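Local coordinates for penicillin-binding protein 2B (Streptococcus pneumoniae, PDB 2WAE) that probably cross-links adjacent glycan strands of cell-wall peptidoglycan as a transpeptidase of the pneumococcal elongasome, and binds penicillin, at residues 74-79 against 219-224; 234-239 against 264-269. All coordinates share one frame; numbering follows the deposited sequence.

Contact 1 (74-79 against 219-224); sequences NTLKQV and TSWDRK
Asn74 and Arg223 meet through their polar ends: NH1 of Arg223 donates to OD1 of Asn74 (3.0 Å, 159° at the hydrogen). The oxygen sits at the edge of the guanidinium, in its plane, while the donor lies 34° off the amide's carbonyl plane. Beside them on the same face, Leu76 runs alongside Trp221, its CD1 3.6 Å from NE1 of the indole. CG2 of Thr219 lies against that pair, 3.7 Å from CG of Leu76 and offset over one face of the indole.

These pairs ride on an antiparallel ladder between strands 72-83 and 215-225, the former being the central strand of a three-stranded sheet in the dimerisation-domain region. Thr75 and Asp222 exchange two bonds, N to O each way, both 2.9 Å; Lys77 and Ser220 form the next hydrogen-bonded pair. On their face, the lysine leaves with CG between backbone N and carbonyl carbon (chi1 60°), and its long chain reaches across Asp222, where NZ makes a long salt bridge to OD1 (3.5 Å).

A water joins OE1 of Gln78 to OG1 of Thr219. Farther out, Arg60 O receives ND2 of Asn74, and the several N-H groups of Arg223 let it serve Gly61 O and Glu269 as well.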
ATOM      1  N   ASN A  74      19.122  -2.571  -9.580  1.00 23.97           N
ATOM      2  CA  ASN A  74      20.318  -2.309  -8.785  1.00 23.13           C
ATOM      3  C   ASN A  74      21.454  -1.917  -9.710  1.00 22.83           C
ATOM      4  O   ASN A  74      22.050  -2.765 -10.378  1.00 23.82           O
ATOM      5  CB  ASN A  74      20.725  -3.527  -7.965  1.00 22.63           C
ATOM      6  CG  ASN A  74      19.816  -3.759  -6.781  1.00 23.68           C
ATOM      7  OD1 ASN A  74      19.105  -2.853  -6.330  1.00 28.60           O
ATOM      8  ND2 ASN A  74      19.829  -4.983  -6.271  1.00 18.89           N
ATOM      9  N   THR A  75      21.730  -0.622  -9.777  1.00 21.21           N
ATOM     10  CA  THR A  75      22.803  -0.159 -10.628  1.00 20.28           C
ATOM     11  C   THR A  75      24.079  -0.107  -9.790  1.00 19.22           C
ATOM     12  O   THR A  75      24.123   0.537  -8.745  1.00 19.26           O
ATOM     13  CB  THR A  75      22.427   1.137 -11.404  1.00 20.62           C
ATOM     14  OG1 THR A  75      23.616   1.807 -11.836  1.00 21.08           O
ATOM     15  CG2 THR A  75      21.557   2.088 -10.578  1.00 19.59           C
ATOM     16  N   LEU A  76      25.094  -0.843 -10.226  1.00 18.78           N
ATOM     17  CA  LEU A  76      26.313  -1.027  -9.445  1.00 19.19           C
ATOM     18  C   LEU A  76      27.243   0.183  -9.554  1.00 18.27           C
ATOM     19  O   LEU A  76      27.481   0.686 -10.650  1.00 19.24           O
ATOM     20  CB  LEU A  76      27.001  -2.306  -9.925  1.00 19.55           C
ATOM     21  CG  LEU A  76      28.115  -2.955  -9.107  1.00 24.29           C
ATOM     22  CD1 LEU A  76      27.994  -4.473  -9.205  1.00 25.91           C
ATOM     23  CD2 LEU A  76      29.487  -2.474  -9.599  1.00 29.58           C
ATOM     24  N   LYS A  77      27.760   0.653  -8.420  1.00 17.42           N
ATOM     25  CA  LYS A  77      28.669   1.805  -8.388  1.00 16.15           C
ATOM     26  C   LYS A  77      29.815   1.617  -7.390  1.00 15.56           C
ATOM     27  O   LYS A  77      29.763   0.715  -6.555  1.00 15.26           O
ATOM     28  CB  LYS A  77      27.897   3.072  -8.018  1.00 16.24           C
ATOM     29  CG  LYS A  77      27.232   2.998  -6.658  1.00 18.04           C
ATOM     30  CD  LYS A  77      26.811   4.363  -6.132  1.00 18.82           C
ATOM     31  CE  LYS A  77      26.135   4.220  -4.774  1.00 19.11           C
ATOM     32  NZ  LYS A  77      25.951   5.541  -4.118  1.00 23.72           N
ATOM     33  N   GLN A  78      30.829   2.478  -7.450  1.00 12.80           N
ATOM     34  CA  GLN A  78      31.921   2.404  -6.478  1.00 12.96           C
ATOM     35  C   GLN A  78      31.985   3.590  -5.523  1.00 11.86           C
ATOM     36  O   GLN A  78      31.832   4.733  -5.941  1.00 12.53           O
ATOM     37  CB  GLN A  78      33.265   2.221  -7.180  1.00 12.94           C
ATOM     38  CG  GLN A  78      33.307   0.965  -8.020  1.00 13.39           C
ATOM     39  CD  GLN A  78      34.703   0.606  -8.422  1.00 11.45           C
ATOM     40  OE1 GLN A  78      35.528   0.282  -7.574  1.00 14.48           O
ATOM     41  NE2 GLN A  78      34.982   0.658  -9.720  1.00 15.60           N
ATOM     42  N   VAL A  79      32.228   3.316  -4.245  1.00  9.75           N
ATOM     43  CA  VAL A  79      32.203   4.359  -3.232  1.00  7.88           C
ATOM     44  C   VAL A  79      33.437   4.349  -2.341  1.00  7.18           C
ATOM     45  O   VAL A  79      34.089   3.322  -2.170  1.00  6.44           O
ATOM     46  CB  VAL A  79      30.984   4.191  -2.315  1.00  8.15           C
ATOM     47  CG1 VAL A  79      30.877   5.388  -1.397  1.00 11.52           C
ATOM     48  CG2 VAL A  79      29.715   4.060  -3.138  1.00  8.50           C
ATOM     49  N   THR A 219      32.215  -1.517  -3.301  1.00 13.47           N
ATOM     50  CA  THR A 219      31.160  -1.511  -4.298  1.00 13.60           C
ATOM     51  C   THR A 219      29.819  -1.372  -3.611  1.00 14.70           C
ATOM     52  O   THR A 219      29.508  -2.135  -2.703  1.00 17.45           O
ATOM     53  CB  THR A 219      31.182  -2.823  -5.100  1.00 13.99           C
ATOM     54  OG1 THR A 219      32.295  -2.802  -5.998  1.00 10.24           O
ATOM     55  CG2 THR A 219      29.900  -3.013  -5.887  1.00 13.46           C
ATOM     56  N   SER A 220      29.031  -0.398  -4.049  1.00 16.55           N
ATOM     57  CA  SER A 220      27.678  -0.196  -3.537  1.00 16.80           C
ATOM     58  C   SER A 220      26.709  -0.216  -4.710  1.00 17.67           C
ATOM     59  O   SER A 220      27.095  -0.511  -5.841  1.00 17.00           O
ATOM     60  CB  SER A 220      27.585   1.134  -2.788  1.00 16.13           C
ATOM     61  OG  SER A 220      26.298   1.337  -2.242  1.00 17.17           O
ATOM     62  N   TRP A 221      25.449   0.097  -4.431  1.00 20.24           N
ATOM     63  CA  TRP A 221      24.376  -0.083  -5.397  1.00 23.07           C
ATOM     64  C   TRP A 221      23.409   1.077  -5.244  1.00 22.71           C
ATOM     65  O   TRP A 221      22.996   1.390  -4.133  1.00 22.69           O
ATOM     66  CB  TRP A 221      23.661  -1.421  -5.140  1.00 23.61           C
ATOM     67  CG  TRP A 221      24.545  -2.622  -5.398  1.00 31.75           C
ATOM     68  CD1 TRP A 221      24.784  -3.228  -6.608  1.00 37.35           C
ATOM     69  CD2 TRP A 221      25.325  -3.347  -4.432  1.00 37.44           C
ATOM     70  NE1 TRP A 221      25.657  -4.284  -6.448  1.00 38.40           N
ATOM     71  CE2 TRP A 221      26.001  -4.378  -5.124  1.00 38.18           C
ATOM     72  CE3 TRP A 221      25.510  -3.229  -3.047  1.00 39.58           C
ATOM     73  CZ2 TRP A 221      26.850  -5.284  -4.479  1.00 40.25           C
ATOM     74  CZ3 TRP A 221      26.359  -4.132  -2.407  1.00 38.23           C
ATOM     75  CH2 TRP A 221      27.016  -5.144  -3.124  1.00 40.03           C
ATOM     76  N   ASP A 222      23.085   1.743  -6.347  1.00 23.78           N
ATOM     77  CA  ASP A 222      21.961   2.679  -6.357  1.00 24.52           C
ATOM     78  C   ASP A 222      20.708   1.895  -6.708  1.00 23.94           C
ATOM     79  O   ASP A 222      20.743   0.967  -7.522  1.00 22.71           O
ATOM     80  CB  ASP A 222      22.166   3.839  -7.344  1.00 24.80           C
ATOM     81  CG  ASP A 222      22.917   5.015  -6.725  1.00 28.79           C
ATOM     82  OD1 ASP A 222      22.756   5.262  -5.509  1.00 33.06           O
ATOM     83  OD2 ASP A 222      23.677   5.693  -7.452  1.00 27.60           O
ATOM     84  N   ARG A 223      19.608   2.251  -6.058  1.00 23.55           N
ATOM     85  CA  ARG A 223      18.333   1.613  -6.333  1.00 22.20           C
ATOM     86  C   ARG A 223      17.525   2.572  -7.199  1.00 22.77           C
ATOM     87  O   ARG A 223      17.373   3.753  -6.867  1.00 23.28           O
ATOM     88  CB  ARG A 223      17.602   1.333  -5.018  1.00 22.19           C
ATOM     89  CG  ARG A 223      16.278   0.622  -5.157  1.00 16.15           C
ATOM     90  CD  ARG A 223      16.509  -0.846  -5.405  1.00 11.77           C
ATOM     91  NE  ARG A 223      15.371  -1.644  -4.966  1.00  7.76           N
ATOM     92  CZ  ARG A 223      15.337  -2.971  -4.984  1.00 11.13           C
ATOM     93  NH1 ARG A 223      16.385  -3.648  -5.432  1.00 10.60           N
ATOM     94  NH2 ARG A 223      14.258  -3.619  -4.551  1.00 11.12           N
ATOM     95  N   LYS A 224      17.034   2.077  -8.327  1.00 21.34           N
ATOM     96  CA  LYS A 224      16.095   2.870  -9.093  1.00 21.76           C
ATOM     97  C   LYS A 224      14.833   2.091  -9.447  1.00 20.82           C
ATOM     98  O   LYS A 224      14.872   0.875  -9.616  1.00 19.62           O
ATOM     99  CB  LYS A 224      16.749   3.517 -10.309  1.00 21.92           C
ATOM    100  CG  LYS A 224      17.249   2.570 -11.370  1.00 25.67           C
ATOM    101  CD  LYS A 224      17.571   3.380 -12.619  1.00 34.80           C
ATOM    102  CE  LYS A 224      18.302   2.555 -13.661  1.00 37.90           C
ATOM    103  NZ  LYS A 224      19.194   3.429 -14.467  1.00 39.40           N
TER
HETATM  104  O   HOH W   1      35.037  -1.911  -5.342  1.00  2.00           O

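Contact 2 (234-239 against 264-269); sequences VGSVSS and GTSYLE
The ring of Tyr267 meets Gly235 at its edge, with CA of the glycine near the ring plane and 4.0 Å from CD1. The other flat group, the carboxylate of Glu269, has a methyl above it: Val237 CG2 lies 3.2 Å from OE2 and about as near CD, the two side chains crossing at roughly a right angle. Val234 lies alongside the same glutamate, with its CG1 beside the CG of the glutamate. A bend at chi2 (-94°) turns the carboxylate toward Val237.

The contact joins the loop after helix 231-234 to the segment that runs into helix 267-271, within the dimerisation-domain region, and a single backbone bridge pairs Val237 with Gly264. Gly235, the first residue to leave helical angles after helix 231-234, has a positive phi of 88°, a conformation that suits glycine. Its CA also presses against Ser266 O at 3.2 Å in a CA-H...O contact, leaving no room for a beta carbon. Gly264 is similarly confined by Glu269 O.

Backbone bonds tie the two segments together. Val234 O, at the end of helix 231-234, accepts the amide of Glu269 (3.0 Å), in helix 267-271, nearly along the C=O axis, and so links the two helices. Farther on, Ser236 O accepts Thr265 N at 2.8 Å from above its carbonyl plane, with a weak second bond from Ser266 N. Ser236 OG donates to Thr265 OG1 (2.9 Å). Both hydroxyls sit between backbone N and carbonyl carbon, and these small polar residues let the chains come close.

Outside the two segments, Glu269 OE1 pairs with Arg223 and Arg60. Two arginines around a buried carboxylate would be expected to favour its ionised form.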
ATOM      1  N   VAL A 234       5.528  -0.332  -6.018  1.00 14.47           N
ATOM      2  CA  VAL A 234       6.798  -0.866  -5.550  1.00 15.20           C
ATOM      3  C   VAL A 234       7.290  -0.176  -4.276  1.00 16.16           C
ATOM      4  O   VAL A 234       7.865  -0.827  -3.404  1.00 16.41           O
ATOM      5  CB  VAL A 234       7.852  -0.753  -6.646  1.00 14.90           C
ATOM      6  CG1 VAL A 234       9.252  -0.763  -6.052  1.00 17.05           C
ATOM      7  CG2 VAL A 234       7.644  -1.858  -7.658  1.00 13.32           C
ATOM      8  N   GLY A 235       7.051   1.126  -4.160  1.00 16.12           N
ATOM      9  CA  GLY A 235       7.461   1.864  -2.974  1.00 16.77           C
ATOM     10  C   GLY A 235       8.873   2.407  -3.072  1.00 17.61           C
ATOM     11  O   GLY A 235       9.511   2.334  -4.127  1.00 17.31           O
ATOM     12  N   SER A 236       9.366   2.958  -1.968  1.00 18.49           N
ATOM     13  CA  SER A 236      10.718   3.513  -1.941  1.00 19.05           C
ATOM     14  C   SER A 236      11.677   2.805  -0.973  1.00 18.07           C
ATOM     15  O   SER A 236      11.250   2.104  -0.055  1.00 17.38           O
ATOM     16  CB  SER A 236      10.668   5.026  -1.682  1.00 19.20           C
ATOM     17  OG  SER A 236       9.949   5.340  -0.498  1.00 21.34           O
ATOM     18  N   VAL A 237      12.974   2.994  -1.206  1.00 18.05           N
ATOM     19  CA  VAL A 237      14.044   2.575  -0.296  1.00 16.69           C
ATOM     20  C   VAL A 237      14.863   3.816   0.089  1.00 18.09           C
ATOM     21  O   VAL A 237      15.081   4.690  -0.746  1.00 18.04           O
ATOM     22  CB  VAL A 237      14.986   1.558  -0.980  1.00 16.33           C
ATOM     23  CG1 VAL A 237      16.077   1.102  -0.026  1.00 13.39           C
ATOM     24  CG2 VAL A 237      14.205   0.359  -1.485  1.00 13.12           C
ATOM     25  N   SER A 238      15.311   3.907   1.340  1.00 19.21           N
ATOM     26  CA  SER A 238      16.071   5.075   1.805  1.00 20.44           C
ATOM     27  C   SER A 238      17.489   5.194   1.230  1.00 23.88           C
ATOM     28  O   SER A 238      18.175   4.193   0.997  1.00 20.65           O
ATOM     29  CB  SER A 238      16.128   5.117   3.334  1.00 19.71           C
ATOM     30  OG  SER A 238      16.938   4.075   3.855  1.00 13.16           O
ATOM     31  N   SER A 239      17.925   6.432   1.006  1.00 28.86           N
ATOM     32  CA  SER A 239      19.296   6.697   0.559  1.00 34.20           C
ATOM     33  C   SER A 239      20.332   6.312   1.614  1.00 36.71           C
ATOM     34  O   SER A 239      20.013   6.156   2.797  1.00 37.56           O
ATOM     35  CB  SER A 239      19.482   8.175   0.202  1.00 34.35           C
ATOM     36  OG  SER A 239      18.786   8.510  -0.986  1.00 39.31           O
ATOM     37  N   GLY A 264      13.448  -0.410   3.000  1.00 18.90           N
ATOM     38  CA  GLY A 264      12.167  -0.048   2.404  1.00 15.92           C
ATOM     39  C   GLY A 264      11.419   0.911   3.306  1.00 13.53           C
ATOM     40  O   GLY A 264      11.200   0.623   4.475  1.00 13.74           O
ATOM     41  N   THR A 265      11.045   2.067   2.774  1.00 12.55           N
ATOM     42  CA  THR A 265      10.313   3.049   3.569  1.00 12.38           C
ATOM     43  C   THR A 265       8.864   3.184   3.112  1.00 11.09           C
ATOM     44  O   THR A 265       8.095   3.914   3.722  1.00 12.29           O
ATOM     45  CB  THR A 265      10.963   4.445   3.488  1.00 12.31           C
ATOM     46  OG1 THR A 265      10.990   4.861   2.119  1.00 13.80           O
ATOM     47  CG2 THR A 265      12.393   4.432   4.040  1.00 10.53           C
ATOM     48  N   SER A 266       8.492   2.483   2.046  1.00 10.79           N
ATOM     49  CA  SER A 266       7.202   2.702   1.403  1.00 10.33           C
ATOM     50  C   SER A 266       6.672   1.460   0.686  1.00  9.41           C
ATOM     51  O   SER A 266       7.418   0.763   0.008  1.00  8.27           O
ATOM     52  CB  SER A 266       7.320   3.855   0.405  1.00  8.93           C
ATOM     53  OG  SER A 266       6.045   4.396   0.136  1.00 13.02           O
ATOM     54  N   TYR A 267       5.377   1.201   0.848  1.00 10.32           N
ATOM     55  CA  TYR A 267       4.652   0.143   0.137  1.00  9.06           C
ATOM     56  C   TYR A 267       5.291  -1.243   0.133  1.00  8.21           C
ATOM     57  O   TYR A 267       5.519  -1.809   1.205  1.00 10.87           O
ATOM     58  CB  TYR A 267       4.166   0.627  -1.231  1.00  7.68           C
ATOM     59  CG  TYR A 267       3.398   1.927  -1.090  1.00  9.97           C
ATOM     60  CD1 TYR A 267       3.990   3.149  -1.400  1.00 10.90           C
ATOM     61  CD2 TYR A 267       2.095   1.937  -0.595  1.00  6.38           C
ATOM     62  CE1 TYR A 267       3.304   4.342  -1.245  1.00  4.80           C
ATOM     63  CE2 TYR A 267       1.401   3.119  -0.441  1.00  6.38           C
ATOM     64  CZ  TYR A 267       2.012   4.316  -0.766  1.00 10.94           C
ATOM     65  OH  TYR A 267       1.316   5.496  -0.615  1.00 12.72           O
ATOM     66  N   LEU A 268       5.565  -1.809  -1.036  1.00  6.49           N
ATOM     67  CA  LEU A 268       6.108  -3.172  -1.074  1.00  9.09           C
ATOM     68  C   LEU A 268       7.547  -3.284  -0.546  1.00  9.37           C
ATOM     69  O   LEU A 268       7.898  -4.249   0.122  1.00 10.08           O
ATOM     70  CB  LEU A 268       6.008  -3.807  -2.470  1.00  8.95           C
ATOM     71  CG  LEU A 268       4.689  -4.292  -3.088  1.00 10.47           C
ATOM     72  CD1 LEU A 268       4.960  -4.967  -4.434  1.00  6.50           C
ATOM     73  CD2 LEU A 268       3.877  -5.206  -2.173  1.00  7.85           C
ATOM     74  N   GLU A 269       8.391  -2.309  -0.847  1.00 10.04           N
ATOM     75  CA  GLU A 269       9.749  -2.334  -0.321  1.00 12.28           C
ATOM     76  C   GLU A 269       9.712  -2.420   1.203  1.00 13.33           C
ATOM     77  O   GLU A 269      10.492  -3.160   1.818  1.00 14.34           O
ATOM     78  CB  GLU A 269      10.533  -1.100  -0.764  1.00 10.89           C
ATOM     79  CG  GLU A 269      10.646  -0.945  -2.274  1.00 15.44           C
ATOM     80  CD  GLU A 269      11.921  -1.543  -2.873  1.00 21.45           C
ATOM     81  OE1 GLU A 269      12.359  -2.622  -2.411  1.00 18.84           O
ATOM     82  OE2 GLU A 269      12.476  -0.928  -3.821  1.00 19.35           O
TER

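Contacts 1 and 2 have centres about 16 Å apart and meet through one ion pair: NH2 of Arg223, on the 219-224 strand, lies 3.0 Å from OE1 of Glu269, in the 264-269 segment. NE of the same arginine also packs against Val237 CG2 at 4.2 Å. Arg60 is shared by both contacts, and so joins the sheet to the loops. The two pairings follow in series along the chain, both within the dimerisation-domain region. Both lie away from the zinc site of Glu284, His286 and Glu297, and from Ser386, the probable acyl-ester nucleophile of the transpeptidase domain.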